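Local coordinates for protein esterase (Alcaligenes sp., PDB 1QLW) that probably hydrolyses carboxylic esters, as a bacterial esterase built on the alpha/beta-hydrolase fold, at residues Cys71-Met76 and Trp169-Pro174; Ala143-Gly148 and Ser297-Gln302. All blocks are in the same frame, centred on the assembly; numbering follows the deposited sequence.

Contact 1 (Cys71-Met76 and Trp169-Pro174); sequences CCLTGM and WQQMVP
The carboxamide of Gln171 carries Met76 CG over one face, 3.8 Å from Gln171 CD, while Leu73 CD2 approaches obliquely, 4.0 Å from Gln171 CG. The Gln171 chain leaves through the crowded position between N and the carbonyl carbon (chi1 72°) and runs extended across that of Met76 at about a right angle. Over the Cys72 peptide plane stands Val173 N, which donates to Cys72 O (2.9 Å) from 57° above the carbonyl plane; Met172 CA adds a CA-H...O contact to the same oxygen. Cys71 and Cys72 form a vicinal disulfide in the loop after strand 65-68, a loop that in alpha/beta-hydrolases commonly supplies part of the oxyanion hole, as it may here. Met172 bends at chi3, so that CE lies 3.7 Å from Cys72 CB, and its side chain lies beside that of Leu73, pointing the same way, Met172 CG 3.8 Å from Leu73 CD2. Two waters both donate to Gln171 O: one accepts from Thr74 N, the other from Thr74 OG1. That hydroxyl oxygen also takes Met76 N (3.2 Å) in an ST turn, and the Thr74 and Val173 side chains cross at about a right angle, CG2 to CG2 3.9 Å.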
ATOM      1  N   CYS A  71      -8.690 -11.154  -4.094  1.00 12.20           N
ATOM      2  CA  CYS A  71      -9.526 -10.657  -3.016  1.00 12.48           C
ATOM      3  C   CYS A  71      -8.756 -10.537  -1.725  1.00 12.51           C
ATOM      4  O   CYS A  71      -7.771 -11.226  -1.475  1.00 15.79           O
ATOM      5  CB  CYS A  71     -10.742 -11.521  -2.691  1.00 15.70           C
ATOM      6  SG  CYS A  71     -10.486 -12.778  -1.418  1.00 18.81           S
ATOM      7  N   CYS A  72      -9.230  -9.641  -0.844  1.00 12.01           N
ATOM      8  CA  CYS A  72      -8.886  -9.726   0.560  1.00 12.47           C
ATOM      9  C   CYS A  72      -7.413  -9.465   0.840  1.00 10.97           C
ATOM     10  O   CYS A  72      -6.937  -9.755   1.943  1.00 12.21           O
ATOM     11  CB  CYS A  72      -9.250 -11.167   1.058  1.00 17.34           C
ATOM     12  SG  CYS A  72     -10.734 -11.900   0.413  1.00 19.94           S
ATOM     13  N   LEU A  73      -6.691  -8.935  -0.130  1.00 11.23           N
ATOM     14  CA  LEU A  73      -5.248  -8.823  -0.151  1.00 11.06           C
ATOM     15  C   LEU A  73      -4.878  -7.550  -0.899  1.00 10.34           C
ATOM     16  O   LEU A  73      -5.736  -6.900  -1.500  1.00 11.16           O
ATOM     17  CB  LEU A  73      -4.635 -10.044  -0.871  1.00 12.38           C
ATOM     18  CG  LEU A  73      -4.819 -11.398  -0.198  1.00 13.06           C
ATOM     19  CD1 LEU A  73      -4.569 -12.526  -1.210  1.00 15.31           C
ATOM     20  CD2 LEU A  73      -3.901 -11.520   1.000  1.00 14.42           C
ATOM     21  N   THR A  74      -3.596  -7.223  -0.876  1.00 10.82           N
ATOM     22  CA  THR A  74      -3.066  -6.084  -1.618  1.00 10.70           C
ATOM     23  C   THR A  74      -1.877  -6.569  -2.434  1.00  9.94           C
ATOM     24  O   THR A  74      -1.599  -7.768  -2.543  1.00 10.71           O
ATOM     25  CB  THR A  74      -2.632  -4.943  -0.682  1.00 11.13           C
ATOM     26  OG1 THR A  74      -1.454  -5.335   0.037  1.00 11.38           O
ATOM     27  CG2 THR A  74      -3.749  -4.539   0.256  1.00 11.85           C
ATOM     28  N   GLY A  75      -1.129  -5.639  -3.021  1.00 10.20           N
ATOM     29  CA  GLY A  75       0.086  -5.985  -3.750  1.00 11.09           C
ATOM     30  C   GLY A  75       1.142  -6.626  -2.878  1.00 10.24           C
ATOM     31  O   GLY A  75       2.087  -7.242  -3.398  1.00 11.15           O
ATOM     32  N   MET A  76       1.012  -6.534  -1.543  1.00 10.54           N
ATOM     33  CA  MET A  76       1.824  -7.334  -0.632  1.00 11.05           C
ATOM     34  C   MET A  76       1.812  -8.803  -1.008  1.00 10.88           C
ATOM     35  O   MET A  76       2.800  -9.500  -0.708  1.00 11.70           O
ATOM     36  CB  MET A  76       1.279  -7.149   0.789  1.00 11.38           C
ATOM     37  CG  MET A  76       1.916  -8.030   1.843  1.00 11.62           C
ATOM     38  SD  MET A  76       3.651  -7.626   2.136  1.00 11.39           S
ATOM     39  CE  MET A  76       4.139  -8.960   3.225  1.00 13.72           C
ATOM     40  N   TRP A 169      -2.350 -13.760   7.880  1.00 11.49           N
ATOM     41  CA  TRP A 169      -3.524 -13.014   8.352  1.00 11.75           C
ATOM     42  C   TRP A 169      -3.238 -11.534   8.458  1.00 11.53           C
ATOM     43  O   TRP A 169      -4.099 -10.688   8.220  1.00 12.06           O
ATOM     44  CB  TRP A 169      -4.034 -13.554   9.681  1.00 12.63           C
ATOM     45  CG  TRP A 169      -4.269 -15.033   9.761  1.00 12.29           C
ATOM     46  CD1 TRP A 169      -4.076 -15.793  10.886  1.00 13.77           C
ATOM     47  CD2 TRP A 169      -4.719 -15.929   8.750  1.00 12.38           C
ATOM     48  NE1 TRP A 169      -4.389 -17.096  10.634  1.00 14.91           N
ATOM     49  CE2 TRP A 169      -4.778 -17.219   9.325  1.00 13.56           C
ATOM     50  CE3 TRP A 169      -5.091 -15.831   7.410  1.00 12.90           C
ATOM     51  CZ2 TRP A 169      -5.169 -18.368   8.637  1.00 14.41           C
ATOM     52  CZ3 TRP A 169      -5.488 -16.959   6.704  1.00 14.78           C
ATOM     53  CH2 TRP A 169      -5.529 -18.212   7.334  1.00 15.59           C
ATOM     54  N   GLN A 170      -1.987 -11.161   8.814  1.00 11.17           N
ATOM     55  CA  GLN A 170      -1.618  -9.763   8.876  1.00 11.31           C
ATOM     56  C   GLN A 170      -1.775  -9.050   7.536  1.00 11.18           C
ATOM     57  O   GLN A 170      -2.023  -7.836   7.544  1.00 11.64           O
ATOM     58  CB  GLN A 170      -0.173  -9.584   9.353  1.00 11.86           C
ATOM     59  CG  GLN A 170       0.046  -9.834  10.824  1.00 12.52           C
ATOM     60  CD  GLN A 170       1.522  -9.782  11.186  1.00 12.41           C
ATOM     61  OE1 GLN A 170       2.331 -10.413  10.492  1.00 13.38           O
ATOM     62  NE2 GLN A 170       1.895  -9.047  12.216  1.00 13.87           N
ATOM     63  N   GLN A 171      -1.555  -9.735   6.410  1.00 10.81           N
ATOM     64  CA  GLN A 171      -1.615  -9.046   5.131  1.00 11.18           C
ATOM     65  C   GLN A 171      -3.008  -9.020   4.521  1.00 11.18           C
ATOM     66  O   GLN A 171      -3.178  -8.406   3.455  1.00 11.16           O
ATOM     67  CB  GLN A 171      -0.590  -9.576   4.142  1.00 11.36           C
ATOM     68  CG  GLN A 171      -0.859 -10.950   3.555  1.00 11.45           C
ATOM     69  CD  GLN A 171       0.126 -11.274   2.449  1.00 11.64           C
ATOM     70  OE1 GLN A 171       1.297 -11.653   2.738  1.00 14.62           O
ATOM     71  NE2 GLN A 171      -0.266 -11.127   1.223  1.00 10.62           N
ATOM     72  N   MET A 172      -3.989  -9.641   5.149  1.00 11.17           N
ATOM     73  CA  MET A 172      -5.355  -9.663   4.632  1.00 11.44           C
ATOM     74  C   MET A 172      -6.113  -8.432   5.107  1.00 11.10           C
ATOM     75  O   MET A 172      -5.924  -7.954   6.235  1.00 12.81           O
ATOM     76  CB  MET A 172      -6.064 -10.950   5.077  1.00 11.33           C
ATOM     77  CG  MET A 172      -5.378 -12.158   4.446  1.00 12.61           C
ATOM     78  SD  MET A 172      -6.289 -13.707   4.645  1.00 12.45           S
ATOM     79  CE  MET A 172      -7.686 -13.384   3.558  1.00 15.58           C
ATOM     80  N   VAL A 173      -6.947  -7.908   4.214  1.00 11.14           N
ATOM     81  CA  VAL A 173      -7.635  -6.633   4.397  1.00 11.09           C
ATOM     82  C   VAL A 173      -9.078  -6.731   3.945  1.00 11.05           C
ATOM     83  O   VAL A 173      -9.428  -7.582   3.114  1.00 11.70           O
ATOM     84  CB  VAL A 173      -6.923  -5.514   3.591  1.00 11.38           C
ATOM     85  CG1 VAL A 173      -5.473  -5.308   4.019  1.00 12.18           C
ATOM     86  CG2 VAL A 173      -6.976  -5.765   2.090  1.00 12.01           C
ATOM     87  N   PRO A 174      -9.933  -5.808   4.394  1.00 11.59           N
ATOM     88  CA  PRO A 174     -11.292  -5.724   3.862  1.00 11.64           C
ATOM     89  C   PRO A 174     -11.309  -5.439   2.375  1.00 11.01           C
ATOM     90  O   PRO A 174     -10.443  -4.760   1.827  1.00 11.79           O
ATOM     91  CB  PRO A 174     -11.918  -4.575   4.651  1.00 13.30           C
ATOM     92  CG  PRO A 174     -11.162  -4.569   5.931  1.00 13.86           C
ATOM     93  CD  PRO A 174      -9.734  -4.896   5.551  1.00 12.04           C
TER
HETATM   94  O   HOH W   1      -1.848  -5.905   2.754  1.00 11.99           O
HETATM   95  O   HOH W   2      -1.859  -8.753   0.891  1.00 12.51           O

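Contact 2 (Ala143-Gly148 and Ser297-Gln302); sequences AIFRFG and SHMMMQ
Met299 is curled tightly, its chain bent at chi2 and chi3, so that both CG and SD lie over one face of the Phe145 ring. SD stands 4.0 Å from the Phe145 centroid and only 10° off the ring normal, a Met-aromatic contact joined by a CH-pi contact from CG. Phe145 CD1 meets His298 CD2 rim to rim at 3.6 Å, the planes 23° apart. An alanine in place of Phe145 would probably strip Met299 CG and SD of the ring face they lie on and His298 CD2 of its rim contact. The backbones join where helix 138-144 ends in a Schellman motif with positive phi at Arg146: His298 N donates almost straight (175°) to Phe145 O, 3.0 Å away. The same His298 N lies over one face of the Arg146 guanidinium, 3.8 Å from Arg146 NH2. Glu230 takes both a salt bridge from Arg146 and a hydrogen bond from His298 ND1, consistent with the histidine-acid pair of an alpha/beta-hydrolase triad. Ser297 OG, hydrogen-bonded to Asp303, accepts from Met299 N in an ST turn and meets the Phe147 edge. Phe145 and Phe147 pack on Leu168 of helix 165-171, and Met299 touches His205, where strand 200-205 ends.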
ATOM      1  N   ALA A 143      -9.919 -22.575   4.196  1.00 16.09           N
ATOM      2  CA  ALA A 143     -10.600 -23.454   3.249  1.00 16.93           C
ATOM      3  C   ALA A 143     -10.598 -22.866   1.851  1.00 16.37           C
ATOM      4  O   ALA A 143     -10.402 -23.606   0.870  1.00 17.58           O
ATOM      5  CB  ALA A 143     -11.997 -23.783   3.749  1.00 20.11           C
ATOM      6  N   ILE A 144     -10.819 -21.561   1.687  1.00 15.74           N
ATOM      7  CA  ILE A 144     -10.749 -20.942   0.361  1.00 16.29           C
ATOM      8  C   ILE A 144      -9.387 -21.163  -0.282  1.00 14.21           C
ATOM      9  O   ILE A 144      -9.265 -21.433  -1.479  1.00 15.59           O
ATOM     10  CB  ILE A 144     -11.047 -19.432   0.446  1.00 18.26           C
ATOM     11  CG1 ILE A 144     -12.501 -19.236   0.879  1.00 21.32           C
ATOM     12  CG2 ILE A 144     -10.759 -18.728  -0.876  1.00 20.41           C
ATOM     13  CD1 ILE A 144     -12.874 -17.846   1.345  1.00 24.18           C
ATOM     14  N   PHE A 145      -8.337 -21.095   0.540  1.00 13.48           N
ATOM     15  CA  PHE A 145      -6.979 -21.228   0.056  1.00 12.87           C
ATOM     16  C   PHE A 145      -6.515 -22.674  -0.035  1.00 12.45           C
ATOM     17  O   PHE A 145      -5.427 -22.933  -0.554  1.00 13.69           O
ATOM     18  CB  PHE A 145      -6.021 -20.425   0.925  1.00 13.06           C
ATOM     19  CG  PHE A 145      -6.239 -18.933   0.934  1.00 13.29           C
ATOM     20  CD1 PHE A 145      -6.969 -18.272  -0.049  1.00 15.10           C
ATOM     21  CD2 PHE A 145      -5.683 -18.165   1.937  1.00 14.44           C
ATOM     22  CE1 PHE A 145      -7.139 -16.905  -0.040  1.00 16.27           C
ATOM     23  CE2 PHE A 145      -5.846 -16.790   1.963  1.00 14.85           C
ATOM     24  CZ  PHE A 145      -6.568 -16.162   0.983  1.00 15.80           C
ATOM     25  N   ARG A 146      -7.327 -23.611   0.455  1.00 13.53           N
ATOM     26  CA  ARG A 146      -7.074 -25.033   0.387  1.00 14.29           C
ATOM     27  C   ARG A 146      -5.825 -25.411   1.178  1.00 15.17           C
ATOM     28  O   ARG A 146      -5.062 -26.305   0.773  1.00 17.28           O
ATOM     29  CB  ARG A 146      -6.998 -25.550  -1.057  1.00 14.98           C
ATOM     30  CG  ARG A 146      -8.190 -25.165  -1.906  1.00 14.53           C
ATOM     31  CD  ARG A 146      -8.271 -25.964  -3.209  1.00 14.70           C
ATOM     32  NE  ARG A 146      -7.001 -25.990  -3.917  1.00 14.89           N
ATOM     33  CZ  ARG A 146      -6.499 -24.980  -4.617  1.00 14.55           C
ATOM     34  NH1 ARG A 146      -7.226 -23.874  -4.816  1.00 15.29           N
ATOM     35  NH2 ARG A 146      -5.272 -25.067  -5.120  1.00 15.17           N
ATOM     36  N   PHE A 147      -5.691 -24.853   2.378  1.00 14.81           N
ATOM     37  CA  PHE A 147      -4.600 -25.268   3.239  1.00 15.21           C
ATOM     38  C   PHE A 147      -4.866 -26.622   3.902  1.00 15.97           C
ATOM     39  O   PHE A 147      -3.937 -27.296   4.311  1.00 16.64           O
ATOM     40  CB  PHE A 147      -4.356 -24.222   4.321  1.00 14.98           C
ATOM     41  CG  PHE A 147      -3.849 -22.888   3.827  1.00 14.32           C
ATOM     42  CD1 PHE A 147      -3.291 -22.718   2.573  1.00 14.76           C
ATOM     43  CD2 PHE A 147      -3.951 -21.798   4.671  1.00 14.50           C
ATOM     44  CE1 PHE A 147      -2.833 -21.474   2.173  1.00 13.98           C
ATOM     45  CE2 PHE A 147      -3.483 -20.557   4.282  1.00 14.89           C
ATOM     46  CZ  PHE A 147      -2.916 -20.390   3.034  1.00 14.41           C
ATOM     47  N   GLY A 148      -6.140 -26.949   4.036  1.00 16.07           N
ATOM     48  CA  GLY A 148      -6.570 -28.214   4.648  1.00 17.37           C
ATOM     49  C   GLY A 148      -8.077 -28.241   4.517  1.00 19.10           C
ATOM     50  O   GLY A 148      -8.693 -27.335   3.984  1.00 20.92           O
ATOM     51  N   SER A 297      -1.018 -24.641  -2.785  1.00 13.72           N
ATOM     52  CA  SER A 297      -2.242 -24.024  -2.312  1.00 13.46           C
ATOM     53  C   SER A 297      -2.709 -22.979  -3.319  1.00 12.95           C
ATOM     54  O   SER A 297      -2.065 -22.701  -4.339  1.00 14.46           O
ATOM     55  CB  SER A 297      -2.000 -23.351  -0.965  1.00 13.57           C
ATOM     56  OG  SER A 297      -1.260 -22.139  -1.091  1.00 13.49           O
ATOM     57  N   HIS A 298      -3.811 -22.307  -2.970  1.00 12.93           N
ATOM     58  CA  HIS A 298      -4.238 -21.172  -3.790  1.00 13.18           C
ATOM     59  C   HIS A 298      -3.230 -20.025  -3.762  1.00 13.81           C
ATOM     60  O   HIS A 298      -3.146 -19.244  -4.703  1.00 15.12           O
ATOM     61  CB  HIS A 298      -5.575 -20.676  -3.241  1.00 14.06           C
ATOM     62  CG  HIS A 298      -6.173 -19.539  -3.982  1.00 14.85           C
ATOM     63  ND1 HIS A 298      -6.502 -19.604  -5.324  1.00 15.79           N
ATOM     64  CD2 HIS A 298      -6.525 -18.297  -3.579  1.00 18.20           C
ATOM     65  CE1 HIS A 298      -7.010 -18.438  -5.693  1.00 17.55           C
ATOM     66  NE2 HIS A 298      -7.077 -17.636  -4.634  1.00 19.32           N
ATOM     67  N   MET A 299      -2.483 -19.916  -2.667  1.00 12.83           N
ATOM     68  CA  MET A 299      -1.474 -18.887  -2.490  1.00 12.97           C
ATOM     69  C   MET A 299      -0.123 -19.378  -2.991  1.00 12.75           C
ATOM     70  O   MET A 299       0.912 -19.230  -2.324  1.00 13.77           O
ATOM     71  CB  MET A 299      -1.412 -18.464  -1.023  1.00 13.38           C
ATOM     72  CG  MET A 299      -2.700 -17.886  -0.484  1.00 15.02           C
ATOM     73  SD  MET A 299      -3.291 -16.414  -1.302  1.00 13.83           S
ATOM     74  CE  MET A 299      -1.945 -15.274  -1.013  1.00 15.23           C
ATOM     75  N   MET A 300      -0.101 -19.906  -4.219  1.00 12.98           N
ATOM     76  CA  MET A 300       1.092 -20.617  -4.695  1.00 13.28           C
ATOM     77  C   MET A 300       2.301 -19.703  -4.867  1.00 13.01           C
ATOM     78  O   MET A 300       3.438 -20.178  -4.829  1.00 13.88           O
ATOM     79  CB  MET A 300       0.787 -21.396  -5.964  1.00 14.12           C
ATOM     80  CG  MET A 300       0.475 -20.499  -7.150  1.00 14.43           C
ATOM     81  SD  MET A 300       0.117 -21.471  -8.644  1.00 15.42           S
ATOM     82  CE  MET A 300      -1.473 -22.171  -8.162  1.00 18.23           C
ATOM     83  N   MET A 301       2.087 -18.402  -5.057  1.00 12.07           N
ATOM     84  CA  MET A 301       3.174 -17.436  -5.116  1.00 12.43           C
ATOM     85  C   MET A 301       3.863 -17.254  -3.769  1.00 12.20           C
ATOM     86  O   MET A 301       4.962 -16.698  -3.703  1.00 12.97           O
ATOM     87  CB  MET A 301       2.715 -16.089  -5.667  1.00 12.34           C
ATOM     88  CG  MET A 301       1.803 -15.257  -4.782  1.00 12.88           C
ATOM     89  SD  MET A 301       0.174 -15.955  -4.416  1.00 13.51           S
ATOM     90  CE  MET A 301      -0.558 -15.849  -6.071  1.00 18.14           C
ATOM     91  N   GLN A 302       3.261 -17.743  -2.684  1.00 11.65           N
ATOM     92  CA  GLN A 302       3.806 -17.687  -1.341  1.00 12.24           C
ATOM     93  C   GLN A 302       4.243 -19.061  -0.811  1.00 12.19           C
ATOM     94  O   GLN A 302       4.803 -19.151   0.289  1.00 13.47           O
ATOM     95  CB  GLN A 302       2.774 -17.114  -0.351  1.00 12.34           C
ATOM     96  CG  GLN A 302       2.399 -15.676  -0.691  1.00 12.15           C
ATOM     97  CD  GLN A 302       1.341 -15.096   0.217  1.00 12.52           C
ATOM     98  OE1 GLN A 302       0.828 -15.762   1.111  1.00 14.53           O
ATOM     99  NE2 GLN A 302       1.020 -13.834  -0.055  1.00 12.93           N
TER

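How the contacts relate
Both contacts are buried, their centres about 14 Å apart, and their segments alternate along the chain. Helices 138-144 and 165-171 follow each other in the chain; Met172 CE lies 3.9 Å from Phe145 CZ and, between the loops, Leu73 CD1 3.8 Å from Met299 CE. Contact 1 joins aliphatic and sulfur side chains with two waters that bridge Thr74 and Gln171 O, whereas contact 2 is aromatic and charged, with Glu230 linking arginine and histidine. Gln49 of the second subunit hydrogen-bonds to Gln170 O at contact 1; contact 2 meets that subunit through Ile144 on its Tyr39 and has a bound sulfate, probably from the crystallisation liquor, about 5 Å from the His298 side chain.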